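Local coordinates for protein starch synthase I (PDB 4HLN) that is a barley starch synthase, a glycosyltransferase built from two Rossmann-like domains, and carries a glycan in a pocket on its surface, at residues 116-121 against 154-159; 124-129 against 158-163; 263-268 against 292-297. All coordinates share one frame; numbering follows the deposited sequence.

Contact 1: 116-121 against 154-159; sequences NDQPLA and LAARGH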
loop_
_atom_site.group_PDB
_atom_site.type_symbol
_atom_site.label_atom_id
_atom_site.label_comp_id
_atom_site.label_asym_id
_atom_site.label_seq_id
_atom_site.Cartn_x
_atom_site.Cartn_y
_atom_site.Cartn_z
ATOM N N ASN A 116 -1.186 -23.830 18.531
ATOM C CA ASN A 116 -2.281 -23.312 17.718
ATOM C C ASN A 116 -2.206 -23.775 16.265
ATOM O O ASN A 116 -1.283 -24.495 15.873
ATOM C CB ASN A 116 -2.322 -21.781 17.776
ATOM N N ASP A 117 -3.189 -23.352 15.473
ATOM C CA ASP A 117 -3.237 -23.675 14.052
ATOM C C ASP A 117 -2.465 -22.634 13.234
ATOM O O ASP A 117 -2.453 -22.676 11.999
ATOM C CB ASP A 117 -4.690 -23.753 13.575
ATOM C CG ASP A 117 -4.842 -24.553 12.293
ATOM O OD1 ASP A 117 -5.980 -24.954 11.973
ATOM O OD2 ASP A 117 -3.822 -24.789 11.611
ATOM N N GLN A 118 -1.822 -21.702 13.933
ATOM C CA GLN A 118 -1.045 -20.651 13.285
ATOM C C GLN A 118 0.105 -21.212 12.450
ATOM O O GLN A 118 1.061 -21.777 12.989
ATOM C CB GLN A 118 -0.492 -19.675 14.324
ATOM C CG GLN A 118 0.626 -18.769 13.799
ATOM C CD GLN A 118 0.139 -17.747 12.773
ATOM O OE1 GLN A 118 -0.817 -17.008 13.021
ATOM N NE2 GLN A 118 0.796 -17.703 11.615
ATOM N N PRO A 119 0.017 -21.048 11.122
ATOM C CA PRO A 119 1.070 -21.503 10.211
ATOM C C PRO A 119 2.395 -20.782 10.462
ATOM O O PRO A 119 2.413 -19.574 10.712
ATOM C CB PRO A 119 0.514 -21.151 8.823
ATOM C CG PRO A 119 -0.507 -20.104 9.072
ATOM C CD PRO A 119 -1.095 -20.397 10.409
ATOM N N LEU A 120 3.495 -21.529 10.410
ATOM C CA LEU A 120 4.821 -20.956 10.604
ATOM C C LEU A 120 5.620 -21.008 9.293
ATOM O O LEU A 120 5.201 -21.653 8.329
ATOM C CB LEU A 120 5.544 -21.659 11.758
ATOM C CG LEU A 120 4.779 -21.705 13.102
ATOM C CD1 LEU A 120 5.473 -22.601 14.109
ATOM C CD2 LEU A 120 4.532 -20.309 13.722
ATOM N N ALA A 121 6.750 -20.309 9.248
ATOM C CA ALA A 121 7.540 -20.224 8.020
ATOM C C ALA A 121 8.709 -21.211 7.977
ATOM O O ALA A 121 9.361 -21.463 9.003
ATOM C CB ALA A 121 8.042 -18.796 7.804
ATOM N N LEU A 154 4.169 -11.253 10.099
ATOM C CA LEU A 154 5.465 -11.897 10.032
ATOM C C LEU A 154 5.890 -12.412 11.401
ATOM O O LEU A 154 6.339 -13.541 11.523
ATOM C CB LEU A 154 6.490 -10.918 9.504
ATOM C CG LEU A 154 6.418 -10.675 7.996
ATOM C CD1 LEU A 154 7.358 -9.559 7.612
ATOM C CD2 LEU A 154 6.737 -11.926 7.190
ATOM N N ALA A 155 5.732 -11.589 12.434
ATOM C CA ALA A 155 6.113 -12.008 13.777
ATOM C C ALA A 155 5.359 -13.268 14.165
ATOM O O ALA A 155 5.882 -14.131 14.855
ATOM C CB ALA A 155 5.853 -10.898 14.785
ATOM N N ALA A 156 4.123 -13.362 13.700
ATOM C CA ALA A 156 3.232 -14.452 14.073
ATOM C C ALA A 156 3.636 -15.746 13.389
ATOM O O ALA A 156 3.239 -16.834 13.804
ATOM C CB ALA A 156 1.806 -14.091 13.694
ATOM N N ARG A 157 4.411 -15.618 12.319
ATOM C CA ARG A 157 4.906 -16.774 11.593
ATOM C C ARG A 157 6.289 -17.195 12.095
ATOM O O ARG A 157 6.952 -18.008 11.456
ATOM C CB ARG A 157 4.987 -16.483 10.094
ATOM C CG ARG A 157 3.682 -16.081 9.435
ATOM C CD ARG A 157 3.839 -16.062 7.913
ATOM N NE ARG A 157 2.965 -17.050 7.293
ATOM C CZ ARG A 157 3.359 -17.933 6.383
ATOM N NH1 ARG A 157 4.614 -17.932 5.977
ATOM N NH2 ARG A 157 2.494 -18.808 5.873
ATOM N N GLY A 158 6.728 -16.623 13.218
ATOM C CA GLY A 158 7.963 -17.042 13.864
ATOM C C GLY A 158 9.216 -16.246 13.525
ATOM O O GLY A 158 10.314 -16.591 13.955
ATOM N N HIS A 159 9.069 -15.178 12.752
ATOM C CA HIS A 159 10.198 -14.293 12.487
ATOM C C HIS A 159 10.479 -13.420 13.692
ATOM O O HIS A 159 9.576 -13.079 14.452
ATOM C CB HIS A 159 9.935 -13.411 11.269
ATOM C CG HIS A 159 9.585 -14.183 10.037
ATOM N ND1 HIS A 159 10.529 -14.837 9.277
ATOM C CD2 HIS A 159 8.390 -14.413 9.438
ATOM C CE1 HIS A 159 9.933 -15.438 8.263
ATOM N NE2 HIS A 159 8.635 -15.196 8.336
#
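The guanidinium of Arg157 lies beneath the chain at Pro119 to Ala121: Leu120 O sits over one face, 4.3 Å above the plane and displaced toward the rim, while Pro119 CB and Ala121 CB approach obliquely. The His159 ring has the Leu154 carbonyl carbon at its edge, in plane, and takes the Ala121 methyl obliquely, CB lying 3.7 Å from NE2. A single hydrogen bond crosses between the segments, from Ala121 N to Arg157 O at 3.2 Å, using an in-plane lone pair of the carbonyl. Gln118 works differently. With its CG anti to the backbone N (chi1 165°) and the chain bent at chi2, the amide folds over the following residue, NE2 donating to Pro119 O at 2.6 Å, which holds the amide in place. Its CG meanwhile rests 3.3 Å from Ala156 O, and Leu120 CD2 reaches the same carbonyl at 3.7 Å. The charged end of Arg157 is taken by Glu619 and Asp612, and His159 NE2 bonds to Glu619, so one carboxylate ties both side chains together. The contact thus lays the irregular chain leading to strand 126-130 over the turn between helix 150-156 and strand 160-166, with C-terminal helix 611-627 closing it through Asp612 and Glu619, and Leu154 packing on Ile127, Phe129 and Val161 of the sheet.

Contact 2: 124-129 against 158-163; sequences TRSIVF and GHRVMV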
loop_
_atom_site.group_PDB
_atom_site.type_symbol
_atom_site.label_atom_id
_atom_site.label_comp_id
_atom_site.label_asym_id
_atom_site.label_seq_id
_atom_site.Cartn_x
_atom_site.Cartn_y
_atom_site.Cartn_z
ATOM N N THR A 124 12.608 -18.986 9.251
ATOM C CA THR A 124 12.354 -17.791 10.032
ATOM C C THR A 124 13.560 -16.858 9.906
ATOM O O THR A 124 14.693 -17.310 9.777
ATOM C CB THR A 124 12.134 -18.145 11.503
ATOM O OG1 THR A 124 13.337 -18.711 12.029
ATOM C CG2 THR A 124 11.004 -19.154 11.645
ATOM N N ARG A 125 13.313 -15.556 9.941
ATOM C CA ARG A 125 14.379 -14.582 9.756
ATOM C C ARG A 125 14.323 -13.469 10.790
ATOM O O ARG A 125 13.378 -13.381 11.597
ATOM C CB ARG A 125 14.305 -13.960 8.359
ATOM C CG ARG A 125 14.378 -14.966 7.251
ATOM C CD ARG A 125 15.510 -14.617 6.350
ATOM N NE ARG A 125 15.856 -15.687 5.426
ATOM C CZ ARG A 125 17.095 -16.136 5.252
ATOM N NH1 ARG A 125 17.336 -17.106 4.382
ATOM N NH2 ARG A 125 18.098 -15.605 5.950
ATOM N N SER A 126 15.354 -12.629 10.753
ATOM C CA SER A 126 15.382 -11.418 11.549
ATOM C C SER A 126 15.080 -10.263 10.613
ATOM O O SER A 126 15.797 -10.030 9.643
ATOM C CB SER A 126 16.733 -11.238 12.235
ATOM O OG SER A 126 16.890 -12.204 13.267
ATOM N N ILE A 127 14.000 -9.555 10.903
ATOM C CA ILE A 127 13.483 -8.551 9.990
ATOM C C ILE A 127 13.359 -7.217 10.683
ATOM O O ILE A 127 12.751 -7.120 11.748
ATOM C CB ILE A 127 12.121 -8.963 9.448
ATOM C CG1 ILE A 127 12.218 -10.351 8.829
ATOM C CG2 ILE A 127 11.666 -7.992 8.400
ATOM C CD1 ILE A 127 10.890 -10.919 8.442
ATOM N N VAL A 128 13.946 -6.190 10.076
ATOM C CA VAL A 128 13.945 -4.868 10.676
ATOM C C VAL A 128 13.196 -3.893 9.780
ATOM O O VAL A 128 13.695 -3.488 8.730
ATOM C CB VAL A 128 15.383 -4.351 10.919
ATOM C CG1 VAL A 128 15.351 -3.023 11.636
ATOM C CG2 VAL A 128 16.222 -5.372 11.717
ATOM N N PHE A 129 11.982 -3.536 10.185
ATOM C CA PHE A 129 11.233 -2.489 9.488
ATOM C C PHE A 129 11.735 -1.127 9.895
ATOM O O PHE A 129 11.902 -0.861 11.076
ATOM C CB PHE A 129 9.739 -2.586 9.790
ATOM C CG PHE A 129 9.072 -3.739 9.121
ATOM C CD1 PHE A 129 8.411 -3.570 7.914
ATOM C CD2 PHE A 129 9.146 -5.013 9.676
ATOM C CE1 PHE A 129 7.813 -4.652 7.288
ATOM C CE2 PHE A 129 8.550 -6.099 9.059
ATOM C CZ PHE A 129 7.878 -5.918 7.861
ATOM N N GLY A 158 6.728 -16.623 13.218
ATOM C CA GLY A 158 7.963 -17.042 13.864
ATOM C C GLY A 158 9.216 -16.246 13.525
ATOM O O GLY A 158 10.314 -16.591 13.955
ATOM N N HIS A 159 9.069 -15.178 12.752
ATOM C CA HIS A 159 10.198 -14.293 12.487
ATOM C C HIS A 159 10.479 -13.420 13.692
ATOM O O HIS A 159 9.576 -13.079 14.452
ATOM C CB HIS A 159 9.935 -13.411 11.269
ATOM C CG HIS A 159 9.585 -14.183 10.037
ATOM N ND1 HIS A 159 10.529 -14.837 9.277
ATOM C CD2 HIS A 159 8.390 -14.413 9.438
ATOM C CE1 HIS A 159 9.933 -15.438 8.263
ATOM N NE2 HIS A 159 8.635 -15.196 8.336
ATOM N N ARG A 160 11.745 -13.063 13.869
ATOM C CA ARG A 160 12.107 -12.082 14.871
ATOM C C ARG A 160 11.974 -10.726 14.189
ATOM O O ARG A 160 12.674 -10.456 13.226
ATOM C CB ARG A 160 13.537 -12.300 15.350
ATOM C CG ARG A 160 13.728 -11.831 16.781
ATOM C CD ARG A 160 15.178 -11.575 17.090
ATOM N NE ARG A 160 15.322 -11.039 18.433
ATOM C CZ ARG A 160 16.493 -10.794 19.000
ATOM N NH1 ARG A 160 16.560 -10.310 20.236
ATOM N NH2 ARG A 160 17.597 -11.050 18.322
ATOM N N VAL A 161 11.064 -9.888 14.668
ATOM C CA VAL A 161 10.658 -8.706 13.906
ATOM C C VAL A 161 10.837 -7.422 14.703
ATOM O O VAL A 161 10.301 -7.272 15.807
ATOM C CB VAL A 161 9.174 -8.810 13.413
ATOM C CG1 VAL A 161 8.752 -7.541 12.657
ATOM C CG2 VAL A 161 8.970 -10.053 12.550
ATOM N N MET A 162 11.600 -6.497 14.134
ATOM C CA MET A 162 11.799 -5.196 14.755
ATOM C C MET A 162 11.158 -4.105 13.903
ATOM O O MET A 162 11.192 -4.176 12.679
ATOM C CB MET A 162 13.293 -4.924 14.949
ATOM C CG MET A 162 13.609 -3.537 15.529
ATOM S SD MET A 162 15.372 -3.190 15.825
ATOM C CE MET A 162 15.812 -4.560 16.881
ATOM N N VAL A 163 10.552 -3.109 14.539
ATOM C CA VAL A 163 10.161 -1.911 13.801
ATOM C C VAL A 163 10.752 -0.686 14.442
ATOM O O VAL A 163 10.509 -0.422 15.622
ATOM C CB VAL A 163 8.662 -1.688 13.769
ATOM C CG1 VAL A 163 8.369 -0.435 12.940
ATOM C CG2 VAL A 163 7.956 -2.897 13.214
HETATM O O HOH W 1 18.253 -11.918 15.637
#
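Ile127 and Phe129 pack against His159, Val161 and Val163 on one face of a parallel strand pair, and this is the dense part of the contact. Ile127 CD1 lies over the face of the imidazole, 4.2 Å from its centroid, making a CH-pi contact; CG1 anti to the carbonyl carbon (chi1 -54°) directs the branch there. The Phe129 ring presents its edge to Val161 CG1, 3.9 Å from CE2, with Met162 O also near the ring plane, and Phe129 CB touches Val163 CG2. Helix 150-156 covers this face through Pro151 and Leu154. On the other face the Val128 and Met162 side chains, also buried, lie side by side and point the same way, with CG1 4.2 Å from SD. Four backbone bonds ladder the strands together: Arg160 N to Arg125 O, Ile127 N to Arg160 O, Met162 N to Ile127 O and Phe129 N to Met162 O.

The looser, solvent side begins at Ser126 and Arg160. Ser126 OG is bridged to Arg160 NH2 by a water, 2.7 Å from OG and 2.9 Å from NH2, while the guanidinium bonds to the carbonyls of Tyr258 and Ile259. At the exposed start, Thr124 CB merely rests 3.4 Å from Gly158 O.

Between these regions Arg125 N donates to His159 ND1 at 3.0 Å, close to the ring plane. An accepting ND1, with NE2 bonded to Glu619, is consistent with an imidazole protonated at NE2, linking the residue just before strand 126-130 to helix 611-627.

Contact 3: 263-268 against 292-297; sequences SCMFVV and DSRSTL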
loop_
_atom_site.group_PDB
_atom_site.type_symbol
_atom_site.label_atom_id
_atom_site.label_comp_id
_atom_site.label_asym_id
_atom_site.label_seq_id
_atom_site.Cartn_x
_atom_site.Cartn_y
_atom_site.Cartn_z
ATOM N N SER A 263 22.506 -10.468 10.093
ATOM C CA SER A 263 21.885 -11.226 9.010
ATOM C C SER A 263 20.436 -10.813 8.880
ATOM O O SER A 263 19.520 -11.644 8.862
ATOM C CB SER A 263 21.984 -12.724 9.264
ATOM O OG SER A 263 23.338 -13.131 9.280
ATOM N N CYS A 264 20.234 -9.510 8.795
ATOM C CA CYS A 264 18.888 -8.972 8.819
ATOM C C CYS A 264 18.337 -8.636 7.456
ATOM O O CYS A 264 19.074 -8.318 6.518
ATOM C CB CYS A 264 18.848 -7.743 9.710
ATOM S SG CYS A 264 19.185 -8.213 11.401
ATOM N N MET A 265 17.025 -8.740 7.345
ATOM C CA MET A 265 16.350 -8.129 6.226
ATOM C C MET A 265 15.822 -6.781 6.715
ATOM O O MET A 265 14.973 -6.719 7.611
ATOM C CB MET A 265 15.232 -9.024 5.671
ATOM C CG MET A 265 14.439 -8.362 4.506
ATOM S SD MET A 265 15.397 -7.807 3.052
ATOM C CE MET A 265 15.881 -9.389 2.365
ATOM N N PHE A 266 16.384 -5.703 6.169
ATOM C CA PHE A 266 15.854 -4.374 6.431
ATOM C C PHE A 266 14.760 -4.080 5.426
ATOM O O PHE A 266 14.998 -4.132 4.228
ATOM C CB PHE A 266 16.933 -3.323 6.287
ATOM C CG PHE A 266 17.972 -3.378 7.347
ATOM C CD1 PHE A 266 17.912 -2.525 8.429
ATOM C CD2 PHE A 266 19.022 -4.274 7.259
ATOM C CE1 PHE A 266 18.886 -2.567 9.418
ATOM C CE2 PHE A 266 19.994 -4.319 8.232
ATOM C CZ PHE A 266 19.928 -3.463 9.316
ATOM N N VAL A 267 13.563 -3.793 5.923
ATOM C CA VAL A 267 12.463 -3.335 5.081
ATOM C C VAL A 267 12.273 -1.838 5.293
ATOM O O VAL A 267 11.701 -1.404 6.294
ATOM C CB VAL A 267 11.158 -4.036 5.428
ATOM C CG1 VAL A 267 10.052 -3.532 4.538
ATOM C CG2 VAL A 267 11.319 -5.510 5.265
ATOM N N VAL A 268 12.768 -1.046 4.355
ATOM C CA VAL A 268 12.700 0.397 4.504
ATOM C C VAL A 268 11.544 1.044 3.727
ATOM O O VAL A 268 11.353 0.817 2.542
ATOM C CB VAL A 268 14.048 1.007 4.188
ATOM C CG1 VAL A 268 15.111 0.163 4.879
ATOM C CG2 VAL A 268 14.282 1.020 2.701
ATOM N N ASP A 292 25.989 -9.928 5.358
ATOM C CA ASP A 292 24.953 -10.935 5.198
ATOM C C ASP A 292 23.535 -10.390 5.359
ATOM O O ASP A 292 22.573 -11.154 5.474
ATOM C CB ASP A 292 25.230 -12.111 6.127
ATOM C CG ASP A 292 26.445 -12.906 5.684
ATOM O OD1 ASP A 292 26.608 -13.085 4.453
ATOM O OD2 ASP A 292 27.243 -13.327 6.553
ATOM N N SER A 293 23.418 -9.064 5.355
ATOM C CA SER A 293 22.120 -8.414 5.400
ATOM C C SER A 293 21.726 -7.881 4.038
ATOM O O SER A 293 22.574 -7.522 3.224
ATOM C CB SER A 293 22.113 -7.288 6.418
ATOM O OG SER A 293 22.194 -7.826 7.723
ATOM N N ARG A 294 20.424 -7.849 3.802
ATOM C CA ARG A 294 19.875 -7.337 2.564
ATOM C C ARG A 294 18.852 -6.270 2.914
ATOM O O ARG A 294 18.543 -6.057 4.090
ATOM C CB ARG A 294 19.224 -8.470 1.773
ATOM C CG ARG A 294 20.168 -9.623 1.419
ATOM C CD ARG A 294 21.227 -9.150 0.442
ATOM N NE ARG A 294 21.982 -10.254 -0.119
ATOM C CZ ARG A 294 23.167 -10.658 0.329
ATOM N NH1 ARG A 294 23.746 -10.051 1.359
ATOM N NH2 ARG A 294 23.770 -11.678 -0.260
ATOM N N SER A 295 18.323 -5.594 1.904
ATOM C CA SER A 295 17.272 -4.604 2.138
ATOM C C SER A 295 16.211 -4.568 1.049
ATOM O O SER A 295 16.486 -4.796 -0.131
ATOM C CB SER A 295 17.862 -3.209 2.328
ATOM O OG SER A 295 18.580 -2.814 1.177
ATOM N N THR A 296 14.990 -4.267 1.470
ATOM C CA THR A 296 13.867 -4.154 0.563
ATOM C C THR A 296 13.256 -2.775 0.679
ATOM O O THR A 296 12.867 -2.333 1.758
ATOM C CB THR A 296 12.796 -5.195 0.889
ATOM O OG1 THR A 296 13.373 -6.502 0.786
ATOM C CG2 THR A 296 11.575 -5.057 -0.068
ATOM N N LEU A 297 13.173 -2.092 -0.444
ATOM C CA LEU A 297 12.552 -0.793 -0.461
ATOM C C LEU A 297 11.061 -0.976 -0.739
ATOM O O LEU A 297 10.682 -1.627 -1.715
ATOM C CB LEU A 297 13.225 0.093 -1.511
ATOM C CG LEU A 297 12.526 1.424 -1.777
ATOM C CD1 LEU A 297 12.508 2.298 -0.513
ATOM C CD2 LEU A 297 13.215 2.118 -2.942
#
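Met265, Phe266 and Val267 pair with Arg294, Ser295 and Thr296 across two parallel strands of a beta-alpha-beta unit, strand 264-269, helix 276-284, strand 294-299, in the Rossmann-like sheet. The backbone provides four hydrogen bonds: Arg294 N to Cys264 O, Phe266 N to Arg294 O at 3.0 Å, Thr296 N to Phe266 O and Val268 N to Thr296 O. A CA-H...O contact from Ser295 CA to Phe266 O adds to them.

A side chain also joins the ladder: Ser293 OG accepts from Cys264 N at 2.8 Å. Having OG anti to the carbonyl carbon (chi1 -69°) brings the hydroxyl to that N-H, and it bonds Gln262 O as well, so it is gripped twice.

In the side-chain packing, Met265 folds at chi2 and chi3 across the adjoining strand. Its CE meets Arg294 CB at 3.5 Å, the two side chains crossing at about a right angle, and SD packs beside Thr296 OG1. Helix 611-627 covers this face with Phe622, Ala625 and Phe626, and the Arg294 guanidinium runs on to bond Asp628 O. The opposite face carries Phe266, whose ring edge holds Arg294 O in plane and whose CE2 lies 4.1 Å from Ser293 CB; Tyr290 meets the ring edge-to-face, and Val276 and Leu280 of helix 276-284 pack on it. Farther along the strands comes an apolar pair, Val268 CG2 touching Leu297 CD1 at 3.9 Å, their side chains at about a right angle.

How the contacts relate
Contacts 2 and 3 are neighbouring strand pairs of one sheet, with strands 126-130 and 264-269 adjacent and bonded through Val128 to Met265 and Val267. Contact 3 is the most buried; contact 2 is buried along the strands toward Phe129 and Val163 but opens at Thr124 and Gly158. Contact 1 lies more at the surface, about 20 Å from contact 3 between centres, and has one cross-segment hydrogen bond where the strand pairs have ladders. It shares Gly158 and His159 with contact 2. Helix 611-627 meets all three: chiefly acidic groups at contact 1, Glu619 and Glu623 beside Phe626 at contact 2, and mainly Phe622, Ala625 and Phe626 at contact 3.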